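Local coordinates for CIR protein (Plasmodium chabaudi chabaudi, PDB 6ZYV) that is of unknown function but belongs to the variant PIR family of malaria parasites, probably a membrane-anchored protein that displays its ectodomain on infected red blood cells, at residues A[159-164]-A[213-218]. The protein carries 5 engineered substitutions. Residues are numbered along the deposited sequence; the frame is centred on the assembly and turned at random.
Sequences DIFKSL and PILSNG
Leu-164 lays its CD2 methyl against the main chain of Gly-218, a bump from one helix set on the smooth flank of its neighbour. Leu-164 leaves its helix toward the partner, with CG anti to the backbone N (chi1 177°), and CD2 comes to rest 3.8 Å from Gly-218 C. Gly-218 has no side chain, and the methyl lies against its CA and C, with Ile-214 O also close by. One turn earlier the bump comes from the other helix. The tip of Leu-215 sits between Ile-160, Phe-161 and Leu-164. Its CD2 fits against the main chain of Phe-161, 3.8 Å from CA, lies near the plane of the Phe-161 ring, at its edge, and is 4.2 Å from Leu-164 CD2. The second branch, CD1, reaches Ile-160 CG2 at 3.7 Å, where the two side chains cross at about a right angle. In the all-helical ectodomain of this PIR protein, the segments of helices 154-174 and 213-226 run in nearly the same direction, with axes 10.4 Å apart and inclined by 21°. Helix 181-198 covers one part of the seam through Phe-188 and Tyr-192, whereas Leu-8 and Ile-15 of helix 8-20 touch Phe-161. On Ile-214 the CG2 methyl, anti to the backbone N, meets the Phe-161 ring obliquely, 3.6 Å from CD1 and 3.8 Å from CE1. The side-chain contacts between the segments are apolar; Tyr-168 OH, further along helix 154-174, is hydrogen-bonded to Gly-218 O, and Ser-163 OG to Glu-191 OE1 of helix 181-198.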
loop_
_atom_site.group_PDB
_atom_site.type_symbol
_atom_site.label_atom_id
_atom_site.label_comp_id
_atom_site.label_asym_id
_atom_site.label_seq_id
_atom_site.Cartn_x
_atom_site.Cartn_y
_atom_site.Cartn_z
ATOM N N ASP A 159 9.444 3.783 0.126
ATOM C CA ASP A 159 9.914 4.839 -0.779
ATOM C C ASP A 159 10.145 4.287 -2.202
ATOM O O ASP A 159 9.820 4.959 -3.174
ATOM C CB ASP A 159 11.187 5.491 -0.240
ATOM C CG ASP A 159 10.896 6.459 0.899
ATOM O OD1 ASP A 159 9.793 7.057 0.910
ATOM O OD2 ASP A 159 11.767 6.616 1.790
ATOM N N ILE A 160 10.664 3.056 -2.322
ATOM C CA ILE A 160 10.830 2.401 -3.619
ATOM C C ILE A 160 9.438 2.144 -4.245
ATOM O O ILE A 160 9.236 2.402 -5.427
ATOM C CB ILE A 160 11.637 1.092 -3.471
ATOM C CG1 ILE A 160 13.011 1.360 -2.803
ATOM C CG2 ILE A 160 11.787 0.386 -4.817
ATOM C CD1 ILE A 160 13.909 2.291 -3.581
ATOM N N PHE A 161 8.485 1.664 -3.437
ATOM C CA PHE A 161 7.119 1.422 -3.882
ATOM C C PHE A 161 6.469 2.722 -4.391
ATOM O O PHE A 161 5.744 2.722 -5.387
ATOM C CB PHE A 161 6.302 0.824 -2.719
ATOM C CG PHE A 161 4.836 0.671 -3.012
ATOM C CD1 PHE A 161 4.399 -0.197 -3.988
ATOM C CD2 PHE A 161 3.898 1.416 -2.329
ATOM C CE1 PHE A 161 3.051 -0.342 -4.257
ATOM C CE2 PHE A 161 2.544 1.262 -2.599
ATOM C CZ PHE A 161 2.131 0.388 -3.565
ATOM N N LYS A 162 6.740 3.829 -3.692
ATOM C CA LYS A 162 6.252 5.157 -4.047
ATOM C C LYS A 162 6.812 5.584 -5.409
ATOM O O LYS A 162 6.067 6.116 -6.220
ATOM C CB LYS A 162 6.659 6.175 -2.972
ATOM C CG LYS A 162 5.547 6.513 -1.989
ATOM C CD LYS A 162 5.662 7.945 -1.425
ATOM C CE LYS A 162 6.931 8.193 -0.628
ATOM N NZ LYS A 162 6.857 9.465 0.162
ATOM N N SER A 163 8.105 5.324 -5.668
ATOM C CA SER A 163 8.746 5.618 -6.952
ATOM C C SER A 163 8.108 4.805 -8.076
ATOM O O SER A 163 7.945 5.315 -9.186
ATOM C CB SER A 163 10.236 5.322 -6.896
ATOM O OG SER A 163 10.883 6.291 -6.093
ATOM N N LEU A 164 7.727 3.550 -7.786
ATOM C CA LEU A 164 7.038 2.715 -8.755
ATOM C C LEU A 164 5.646 3.311 -9.032
ATOM O O LEU A 164 5.248 3.409 -10.195
ATOM C CB LEU A 164 6.917 1.287 -8.208
ATOM C CG LEU A 164 6.164 0.291 -9.071
ATOM C CD1 LEU A 164 6.831 0.170 -10.471
ATOM C CD2 LEU A 164 6.138 -1.074 -8.375
ATOM N N PRO A 213 7.407 -9.468 -4.050
ATOM C CA PRO A 213 6.405 -9.473 -5.145
ATOM C C PRO A 213 5.666 -8.158 -5.411
ATOM O O PRO A 213 5.239 -7.939 -6.532
ATOM C CB PRO A 213 5.433 -10.580 -4.737
ATOM C CG PRO A 213 6.294 -11.521 -3.965
ATOM C CD PRO A 213 7.199 -10.621 -3.155
ATOM N N ILE A 214 5.540 -7.276 -4.427
ATOM C CA ILE A 214 4.925 -5.958 -4.615
ATOM C C ILE A 214 5.699 -5.173 -5.720
ATOM O O ILE A 214 5.095 -4.608 -6.643
ATOM C CB ILE A 214 4.981 -5.179 -3.264
ATOM C CG1 ILE A 214 4.065 -5.801 -2.191
ATOM C CG2 ILE A 214 4.707 -3.694 -3.459
ATOM C CD1 ILE A 214 4.425 -5.368 -0.752
ATOM N N LEU A 215 7.044 -5.187 -5.628
ATOM C CA LEU A 215 7.876 -4.494 -6.591
ATOM C C LEU A 215 8.132 -5.324 -7.833
ATOM O O LEU A 215 8.128 -4.748 -8.918
ATOM C CB LEU A 215 9.223 -4.114 -5.954
ATOM C CG LEU A 215 9.171 -3.285 -4.684
ATOM C CD1 LEU A 215 10.587 -3.019 -4.159
ATOM C CD2 LEU A 215 8.419 -1.982 -4.907
ATOM N N SER A 216 8.413 -6.638 -7.698
ATOM C CA SER A 216 8.718 -7.434 -8.884
ATOM C C SER A 216 7.511 -7.593 -9.796
ATOM O O SER A 216 7.683 -7.449 -11.001
ATOM C CB SER A 216 9.381 -8.763 -8.558
ATOM O OG SER A 216 8.528 -9.575 -7.786
ATOM N N ASN A 217 6.302 -7.831 -9.248
ATOM C CA ASN A 217 5.114 -7.922 -10.094
ATOM C C ASN A 217 4.730 -6.524 -10.593
ATOM O O ASN A 217 4.403 -6.373 -11.771
ATOM C CB ASN A 217 3.938 -8.573 -9.371
ATOM C CG ASN A 217 4.192 -10.009 -8.982
ATOM O OD1 ASN A 217 4.897 -10.748 -9.657
ATOM N ND2 ASN A 217 3.615 -10.436 -7.876
ATOM N N GLY A 218 4.826 -5.521 -9.719
ATOM C CA GLY A 218 4.505 -4.146 -10.076
ATOM C C GLY A 218 5.350 -3.564 -11.196
ATOM O O GLY A 218 4.819 -2.928 -12.104
#